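Local structure of MAR1 Ribonuclease (Caenorhabditis elegans, 2B34) at residues I10-S15 with R48-P53; R41-A46 with A163-L168; S28-F33 with A135-S140. The protein probably acts as a hydrolase of the isochorismatase family, possibly as a ribonuclease. One frame throughout, in Å; residues are numbered along the deposited sequence.

Interaction 1. Residues I10-S15 with R48-P53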
loop_
_atom_site.group_PDB
_atom_site.type_symbol
_atom_site.label_atom_id
_atom_site.label_comp_id
_atom_site.label_asym_id
_atom_site.label_seq_id
_atom_site.Cartn_x
_atom_site.Cartn_y
_atom_site.Cartn_z
ATOM N N ILE A 10 -13.086 17.944 4.565
ATOM C CA ILE A 10 -14.276 17.860 5.402
ATOM C C ILE A 10 -14.386 19.028 6.372
ATOM O O ILE A 10 -13.406 19.437 6.998
ATOM C CB ILE A 10 -14.339 16.541 6.219
ATOM C CG1 ILE A 10 -13.008 16.264 6.937
ATOM C CG2 ILE A 10 -14.751 15.384 5.335
ATOM C CD1 ILE A 10 -13.115 15.273 8.097
ATOM N N ASN A 11 -15.598 19.562 6.469
ATOM C CA ASN A 11 -15.976 20.458 7.551
ATOM C C ASN A 11 -17.418 20.125 7.956
ATOM O O ASN A 11 -18.084 19.362 7.250
ATOM C CB ASN A 11 -15.775 21.937 7.160
ATOM C CG ASN A 11 -16.622 22.366 5.971
ATOM O OD1 ASN A 11 -17.812 22.062 5.889
ATOM N ND2 ASN A 11 -16.010 23.103 5.054
ATOM N N PRO A 12 -17.893 20.656 9.100
ATOM C CA PRO A 12 -19.256 20.351 9.560
ATOM C C PRO A 12 -20.385 20.700 8.584
ATOM O O PRO A 12 -21.487 20.161 8.717
ATOM C CB PRO A 12 -19.387 21.184 10.842
ATOM C CG PRO A 12 -17.972 21.359 11.315
ATOM C CD PRO A 12 -17.184 21.530 10.055
ATOM N N THR A 13 -20.119 21.578 7.616
ATOM C CA THR A 13 -21.167 22.039 6.695
ATOM C C THR A 13 -21.254 21.271 5.369
ATOM O O THR A 13 -22.237 21.413 4.639
ATOM C CB THR A 13 -21.078 23.564 6.411
ATOM O OG1 THR A 13 -19.816 23.875 5.812
ATOM C CG2 THR A 13 -21.246 24.369 7.698
ATOM N N ASN A 14 -20.243 20.458 5.061
ATOM C CA ASN A 14 -20.243 19.689 3.808
ATOM C C ASN A 14 -20.247 18.164 3.994
ATOM O O ASN A 14 -20.056 17.416 3.028
ATOM C CB ASN A 14 -19.076 20.131 2.904
ATOM C CG ASN A 14 -17.709 19.707 3.440
ATOM O OD1 ASN A 14 -17.605 18.985 4.436
ATOM N ND2 ASN A 14 -16.649 20.146 2.760
ATOM N N SER A 15 -20.480 17.720 5.227
ATOM C CA SER A 15 -20.301 16.319 5.611
ATOM C C SER A 15 -21.534 15.663 6.234
ATOM O O SER A 15 -22.389 16.331 6.815
ATOM C CB SER A 15 -19.119 16.186 6.581
ATOM O OG SER A 15 -17.904 16.599 5.973
ATOM N N ARG A 48 -23.100 15.157 16.562
ATOM C CA ARG A 48 -24.132 15.869 17.327
ATOM C C ARG A 48 -23.634 17.252 17.768
ATOM O O ARG A 48 -24.343 18.251 17.633
ATOM C CB ARG A 48 -24.574 15.036 18.539
ATOM C CG ARG A 48 -25.740 15.625 19.343
ATOM C CD ARG A 48 -25.910 14.935 20.707
ATOM N NE ARG A 48 -24.757 15.161 21.580
ATOM C CZ ARG A 48 -23.917 14.218 22.007
ATOM N NH1 ARG A 48 -24.092 12.941 21.679
ATOM N NH2 ARG A 48 -22.897 14.556 22.781
ATOM N N ILE A 49 -22.407 17.293 18.282
ATOM C CA ILE A 49 -21.767 18.532 18.733
ATOM C C ILE A 49 -21.623 19.538 17.595
ATOM O O ILE A 49 -21.918 20.725 17.763
ATOM C CB ILE A 49 -20.374 18.248 19.383
ATOM C CG1 ILE A 49 -20.520 17.461 20.696
ATOM C CG2 ILE A 49 -19.570 19.538 19.597
ATOM C CD1 ILE A 49 -21.457 18.089 21.721
ATOM N N LEU A 50 -21.191 19.050 16.434
ATOM C CA LEU A 50 -20.895 19.909 15.287
ATOM C C LEU A 50 -22.073 20.091 14.331
ATOM O O LEU A 50 -21.928 20.723 13.283
ATOM C CB LEU A 50 -19.664 19.389 14.534
ATOM C CG LEU A 50 -18.360 19.283 15.339
ATOM C CD1 LEU A 50 -17.300 18.505 14.567
ATOM C CD2 LEU A 50 -17.836 20.654 15.755
ATOM N N SER A 51 -23.235 19.554 14.707
ATOM C CA SER A 51 -24.466 19.648 13.901
ATOM C C SER A 51 -24.287 19.037 12.508
ATOM O O SER A 51 -24.779 19.574 11.512
ATOM C CB SER A 51 -24.954 21.102 13.797
ATOM O OG SER A 51 -25.211 21.656 15.075
ATOM N N ILE A 52 -23.565 17.919 12.450
ATOM C CA ILE A 52 -23.364 17.178 11.209
ATOM C C ILE A 52 -24.483 16.147 11.058
ATOM O O ILE A 52 -24.714 15.352 11.972
ATOM C CB ILE A 52 -21.975 16.491 11.185
ATOM C CG1 ILE A 52 -20.869 17.543 11.077
ATOM C CG2 ILE A 52 -21.871 15.458 10.052
ATOM C CD1 ILE A 52 -19.487 17.030 11.440
ATOM N N PRO A 53 -25.183 16.163 9.905
ATOM C CA PRO A 53 -26.263 15.217 9.638
ATOM C C PRO A 53 -25.787 13.779 9.805
ATOM O O PRO A 53 -24.735 13.406 9.275
ATOM C CB PRO A 53 -26.616 15.494 8.173
ATOM C CG PRO A 53 -26.193 16.888 7.946
ATOM C CD PRO A 53 -24.977 17.088 8.776
#
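Ile52 reaches across to Pro12 and Ser15, and its branches divide the work. From CB the two branches part. CG2, anti to the backbone N, comes within 3.4 Å of Ser15 O. CG1, anti to the carbonyl carbon (chi1 -69°), lies against the backbone of Pro12, 3.6 Å from Pro12 CA and equally near the carbonyl oxygen. At the tip, Ile52 CD1 stays beside the same alpha carbon and approaches Pro12 CB more loosely, at 4.2 Å, while turning on to Leu168. An alanine here would probably open a gap between Pro12, the Ser15 carbonyl and Leu168, since both branches would be gone.

Pro12 also meets Leu50: its CB sits 3.6 Å from Leu50 O, and its CB and CG both approach Leu50 CB at about 4.1 Å. Further along, Pro53 CD comes 3.3 Å from Ser15 O. No hydrogen bond joins the two segments; the contact is made by carbon against carbon and carbon against carbonyl.

The place is the start and the return of a beta-alpha-beta crossover. Residues 10-15 lead into strand 15-20. The other segment, 48-53, carries the chain from the end of helix 33-49 to the neighbouring parallel strand 54-59; Pro53 is backbone-bonded to Leu17. A Schellman motif ends the helix, with Ser51, at positive phi, as its C-prime residue.

Pro12 sits in a loop that braces itself. Asn11 OD1 accepts from Thr13 N in an Asx turn and also from Thr13 OG1, at 2.7 Å, the hydroxyl lying well above the plane of the amide. Asn14 OD1 in turn receives Asn11 N at 2.9 Å along a nearly straight N-H (178°).

Interaction 2. Residues R41-A46 with A163-L168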
loop_
_atom_site.group_PDB
_atom_site.type_symbol
_atom_site.label_atom_id
_atom_site.label_comp_id
_atom_site.label_asym_id
_atom_site.label_seq_id
_atom_site.Cartn_x
_atom_site.Cartn_y
_atom_site.Cartn_z
ATOM N N ARG A 41 -19.117 5.623 18.761
ATOM C CA ARG A 41 -19.799 6.564 19.670
ATOM C C ARG A 41 -19.113 7.935 19.703
ATOM O O ARG A 41 -19.782 8.964 19.821
ATOM C CB ARG A 41 -19.944 5.963 21.078
ATOM C CG ARG A 41 -20.619 6.868 22.138
ATOM C CD ARG A 41 -22.048 7.317 21.769
ATOM N NE ARG A 41 -22.498 8.393 22.656
ATOM C CZ ARG A 41 -23.140 8.209 23.809
ATOM N NH1 ARG A 41 -23.440 6.986 24.226
ATOM N NH2 ARG A 41 -23.486 9.254 24.551
ATOM N N ARG A 42 -17.784 7.951 19.581
ATOM C CA ARG A 42 -17.021 9.208 19.509
ATOM C C ARG A 42 -17.410 10.059 18.303
ATOM O O ARG A 42 -17.555 11.283 18.421
ATOM C CB ARG A 42 -15.512 8.944 19.493
ATOM C CG ARG A 42 -14.966 8.447 20.809
ATOM C CD ARG A 42 -13.516 8.010 20.687
ATOM N NE ARG A 42 -12.986 7.557 21.974
ATOM C CZ ARG A 42 -11.719 7.682 22.351
ATOM N NH1 ARG A 42 -10.830 8.262 21.554
ATOM N NH2 ARG A 42 -11.340 7.238 23.538
ATOM N N LEU A 43 -17.572 9.410 17.149
ATOM C CA LEU A 43 -17.964 10.099 15.924
ATOM C C LEU A 43 -19.409 10.578 15.966
ATOM O O LEU A 43 -19.712 11.681 15.511
ATOM C CB LEU A 43 -17.721 9.216 14.701
ATOM C CG LEU A 43 -16.270 9.355 14.239
ATOM C CD1 LEU A 43 -15.647 8.012 14.001
ATOM C CD2 LEU A 43 -16.145 10.285 13.032
ATOM N N ILE A 44 -20.289 9.737 16.511
ATOM C CA ILE A 44 -21.690 10.101 16.732
ATOM C C ILE A 44 -21.811 11.335 17.639
ATOM O O ILE A 44 -22.569 12.251 17.331
ATOM C CB ILE A 44 -22.501 8.903 17.279
ATOM C CG1 ILE A 44 -22.843 7.937 16.140
ATOM C CG2 ILE A 44 -23.778 9.370 17.968
ATOM C CD1 ILE A 44 -23.226 6.540 16.598
ATOM N N ASP A 45 -21.052 11.348 18.738
ATOM C CA ASP A 45 -20.997 12.494 19.649
ATOM C C ASP A 45 -20.453 13.735 18.946
ATOM O O ASP A 45 -20.994 14.833 19.108
ATOM C CB ASP A 45 -20.113 12.193 20.864
ATOM C CG ASP A 45 -20.741 11.207 21.836
ATOM O OD1 ASP A 45 -21.978 11.015 21.829
ATOM O OD2 ASP A 45 -19.973 10.621 22.630
ATOM N N ALA A 46 -19.381 13.554 18.174
ATOM C CA ALA A 46 -18.778 14.645 17.412
ATOM C C ALA A 46 -19.754 15.228 16.401
ATOM O O ALA A 46 -19.824 16.447 16.249
ATOM C CB ALA A 46 -17.510 14.185 16.721
ATOM N N ALA A 163 -8.127 11.769 13.801
ATOM C CA ALA A 163 -7.822 12.542 12.596
ATOM C C ALA A 163 -9.076 13.246 12.069
ATOM O O ALA A 163 -9.024 14.418 11.692
ATOM C CB ALA A 163 -7.219 11.652 11.520
ATOM N N THR A 164 -10.197 12.526 12.059
ATOM C CA THR A 164 -11.465 13.058 11.551
ATOM C C THR A 164 -12.047 14.163 12.443
ATOM O O THR A 164 -12.418 15.226 11.937
ATOM C CB THR A 164 -12.500 11.931 11.309
ATOM O OG1 THR A 164 -11.930 10.944 10.443
ATOM C CG2 THR A 164 -13.772 12.466 10.662
ATOM N N ILE A 165 -12.111 13.917 13.753
ATOM C CA ILE A 165 -12.708 14.869 14.706
ATOM C C ILE A 165 -11.975 16.209 14.664
ATOM O O ILE A 165 -12.600 17.267 14.555
ATOM C CB ILE A 165 -12.680 14.345 16.181
ATOM C CG1 ILE A 165 -13.230 12.917 16.315
ATOM C CG2 ILE A 165 -13.410 15.308 17.119
ATOM C CD1 ILE A 165 -14.619 12.696 15.799
ATOM N N LEU A 166 -10.648 16.141 14.742
ATOM C CA LEU A 166 -9.791 17.320 14.741
ATOM C C LEU A 166 -9.696 17.963 13.363
ATOM O O LEU A 166 -9.493 19.172 13.257
ATOM C CB LEU A 166 -8.399 16.967 15.270
ATOM C CG LEU A 166 -8.308 16.708 16.777
ATOM C CD1 LEU A 166 -6.944 16.182 17.149
ATOM C CD2 LEU A 166 -8.627 17.978 17.574
ATOM N N GLY A 167 -9.830 17.149 12.317
ATOM C CA GLY A 167 -9.878 17.643 10.943
ATOM C C GLY A 167 -11.121 18.478 10.679
ATOM O O GLY A 167 -11.072 19.455 9.933
ATOM N N LEU A 168 -12.234 18.094 11.300
ATOM C CA LEU A 168 -13.492 18.831 11.166
ATOM C C LEU A 168 -13.430 20.242 11.760
ATOM O O LEU A 168 -14.040 21.165 11.216
ATOM C CB LEU A 168 -14.661 18.044 11.776
ATOM C CG LEU A 168 -15.184 16.833 10.990
ATOM C CD1 LEU A 168 -15.920 15.855 11.913
ATOM C CD2 LEU A 168 -16.074 17.260 9.816
#
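Two helices lying side by side on one face of the parallel sheet, 33-49 and 161-169, meet here through Ile165, Thr164, Leu43 and Ala46. Their local axes are nearly parallel, 14° apart, with a closest approach of 10.6 Å. Ile165 makes most of the bridge. Its CG1 is anti to the carbonyl carbon (chi1 -50°), and the terminal CD1 pushes in between two residues one helical turn apart. It presses on Ala46 CB at 3.4 Å, tighter than usual for two carbons, and lies 4.0 Å from Leu43 CD2.

Leu43 CD2 has a second neighbour, Thr164 CG2, also at 4.0 Å, where the two side chains cross at about a right angle. Thr164 turns its methyl to the leucine, while its hydroxyl bonds to Thr160 O, just before the start of the helix.

Beneath the pair, Leu43 and Thr164 both rest on Ile105 of strand 103-109. Helix 177-183 packs alongside, with Leu183 on Ala46 and Val180 on Ile165. Beyond helix 161-169 lies the second subunit, whose His112 and Val113 meet Ala163 and Leu166.

Interaction 3. Residues S28-F33 with A135-S140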
loop_
_atom_site.group_PDB
_atom_site.type_symbol
_atom_site.label_atom_id
_atom_site.label_comp_id
_atom_site.label_asym_id
_atom_site.label_seq_id
_atom_site.Cartn_x
_atom_site.Cartn_y
_atom_site.Cartn_z
ATOM N N SER A 28 -20.914 -10.703 18.899
ATOM C CA SER A 28 -19.997 -11.806 19.142
ATOM C C SER A 28 -19.330 -12.316 17.860
ATOM O O SER A 28 -18.518 -13.237 17.906
ATOM C CB SER A 28 -20.713 -12.936 19.892
ATOM O OG SER A 28 -21.439 -13.762 19.005
ATOM N N ASN A 29 -19.654 -11.700 16.726
ATOM C CA ASN A 29 -19.138 -12.151 15.431
ATOM C C ASN A 29 -18.324 -11.100 14.689
ATOM O O ASN A 29 -18.172 -11.196 13.479
ATOM C CB ASN A 29 -20.282 -12.612 14.511
ATOM C CG ASN A 29 -21.290 -13.487 15.218
ATOM O OD1 ASN A 29 -22.191 -12.991 15.907
ATOM N ND2 ASN A 29 -21.160 -14.794 15.039
ATOM N N ILE A 30 -17.834 -10.085 15.389
ATOM C CA ILE A 30 -17.060 -9.018 14.746
ATOM C C ILE A 30 -15.771 -8.793 15.527
ATOM O O ILE A 30 -15.809 -8.586 16.739
ATOM C CB ILE A 30 -17.868 -7.672 14.662
ATOM C CG1 ILE A 30 -19.153 -7.813 13.816
ATOM C CG2 ILE A 30 -16.989 -6.523 14.159
ATOM C CD1 ILE A 30 -18.949 -7.965 12.294
ATOM N N LYS A 31 -14.634 -8.840 14.837
ATOM C CA LYS A 31 -13.343 -8.541 15.469
ATOM C C LYS A 31 -13.362 -7.125 16.025
ATOM O O LYS A 31 -13.761 -6.190 15.327
ATOM C CB LYS A 31 -12.183 -8.711 14.478
ATOM C CG LYS A 31 -12.002 -10.133 13.952
ATOM C CD LYS A 31 -11.632 -11.110 15.067
ATOM C CE LYS A 31 -11.480 -12.532 14.524
ATOM N NZ LYS A 31 -10.695 -13.388 15.460
ATOM N N TYR A 32 -12.952 -6.986 17.286
ATOM C CA TYR A 32 -12.922 -5.702 17.997
ATOM C C TYR A 32 -14.277 -4.988 18.042
ATOM O O TYR A 32 -14.348 -3.764 17.894
ATOM C CB TYR A 32 -11.848 -4.764 17.417
ATOM C CG TYR A 32 -10.480 -5.386 17.266
ATOM C CD1 TYR A 32 -9.588 -5.436 18.341
ATOM C CD2 TYR A 32 -10.072 -5.922 16.045
ATOM C CE1 TYR A 32 -8.320 -6.006 18.199
ATOM C CE2 TYR A 32 -8.813 -6.493 15.894
ATOM C CZ TYR A 32 -7.944 -6.533 16.972
ATOM O OH TYR A 32 -6.698 -7.098 16.813
ATOM N N PHE A 33 -15.352 -5.746 18.253
ATOM C CA PHE A 33 -16.686 -5.147 18.318
ATOM C C PHE A 33 -16.797 -4.067 19.416
ATOM O O PHE A 33 -17.221 -2.945 19.132
ATOM C CB PHE A 33 -17.780 -6.216 18.454
ATOM C CG PHE A 33 -19.174 -5.679 18.278
ATOM C CD1 PHE A 33 -19.691 -5.448 17.004
ATOM C CD2 PHE A 33 -19.971 -5.394 19.384
ATOM C CE1 PHE A 33 -20.986 -4.948 16.833
ATOM C CE2 PHE A 33 -21.264 -4.891 19.223
ATOM C CZ PHE A 33 -21.773 -4.672 17.944
ATOM N N ALA A 135 -13.148 2.334 13.513
ATOM C CA ALA A 135 -14.571 2.207 13.801
ATOM C C ALA A 135 -15.239 1.303 12.760
ATOM O O ALA A 135 -16.472 1.232 12.678
ATOM C CB ALA A 135 -15.223 3.583 13.832
ATOM N N VAL A 136 -14.411 0.610 11.976
ATOM C CA VAL A 136 -14.864 -0.294 10.909
ATOM C C VAL A 136 -14.167 -1.656 11.052
ATOM O O VAL A 136 -12.946 -1.721 11.220
ATOM C CB VAL A 136 -14.610 0.319 9.498
ATOM C CG1 VAL A 136 -14.826 -0.710 8.385
ATOM C CG2 VAL A 136 -15.508 1.530 9.261
ATOM N N SER A 137 -14.945 -2.736 11.004
ATOM C CA SER A 137 -14.400 -4.084 11.179
ATOM C C SER A 137 -15.234 -5.182 10.494
ATOM O O SER A 137 -16.299 -4.906 9.941
ATOM C CB SER A 137 -14.230 -4.394 12.670
ATOM O OG SER A 137 -13.427 -5.540 12.854
ATOM N N SER A 138 -14.730 -6.418 10.545
ATOM C CA SER A 138 -15.389 -7.592 9.962
ATOM C C SER A 138 -15.295 -8.779 10.919
ATOM O O SER A 138 -14.623 -8.698 11.946
ATOM C CB SER A 138 -14.720 -7.986 8.638
ATOM O OG SER A 138 -14.809 -6.960 7.671
ATOM N N ARG A 139 -15.952 -9.884 10.563
ATOM C CA ARG A 139 -15.821 -11.144 11.302
ATOM C C ARG A 139 -14.398 -11.702 11.180
ATOM O O ARG A 139 -13.835 -12.210 12.147
ATOM C CB ARG A 139 -16.861 -12.166 10.820
ATOM C CG ARG A 139 -16.763 -13.540 11.480
ATOM C CD ARG A 139 -17.949 -14.451 11.136
ATOM N NE ARG A 139 -18.082 -14.673 9.695
ATOM C CZ ARG A 139 -18.571 -15.779 9.139
ATOM N NH1 ARG A 139 -18.976 -16.793 9.899
ATOM N NH2 ARG A 139 -18.646 -15.874 7.816
ATOM N N SER A 140 -13.826 -11.587 9.984
ATOM C CA SER A 140 -12.465 -12.038 9.706
ATOM C C SER A 140 -11.496 -10.866 9.551
ATOM O O SER A 140 -11.826 -9.868 8.907
ATOM C CB SER A 140 -12.456 -12.873 8.426
ATOM O OG SER A 140 -11.150 -12.950 7.887
#
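Ser137 OG gives its proton to Lys31 O in a 2.6 Å hydrogen bond, the shortest polar link between the two segments. The hydroxyl is anti to its own backbone N (chi1 -166°), which turns it onto the carbonyl. The next bond runs backbone to backbone, from Lys31 N to Ser138 O at 2.9 Å, so the N-H and C=O of Lys31 are both held by consecutive serines.

Lys31 CG lies 3.3 Å from Arg139 O, and beyond it the chain bends at chi2 (-64°), with CE 3.4 Å from the same oxygen. Ile30 packs with both branches, CG2 against Ser137 CB at 3.8 Å and CD1 beside Arg139 N. Asn29 O lies close to Arg139, with a CA-H...O contact to Arg139 CA of 3.2 Å. The arginine's guanidinium goes elsewhere, to Glu162, Ile184 and Leu185 of the third subunit.

Both segments lie at the carboxyl ends of strands: 28-33 in the loop after strand 15-20, 135-140 at the end of 128-137 and just past it. A type II turn from Ile30 to Phe33 brings Tyr32 to the N-cap position of helix 33-49; Ser140 caps helix 141-154 through weak bonds from Thr142 N and Asp143 N. Between the two strands runs strand 103-109, whose Ile109 touches Ile30; just beyond it His112 bonds Ser138 OG.

How the interactions relate
Along the chain the six segments come in the order 10-15, 28-33, 41-46, 48-53, 135-140 and 163-168, so all pairs of contacts interleave. Segment 28-33 runs into the start of helix 33-49, interaction 2 uses its later part, and interaction 1 its end. Interactions 1 and 2 have centres about 9 Å apart and touch through Leu168. Interaction 3 lies on the opposite side of the chain's centre from interaction 1, about 27 Å between centres; from interaction 2 it is about 20 Å between centres and about 4 Å between nearest atoms, without touching. Interaction 1 thus joins chain at the start of strands 15-20 and 54-59, interaction 3 chain at the ends of 15-20 and 128-137, and interaction 2 pairs helices on one sheet face.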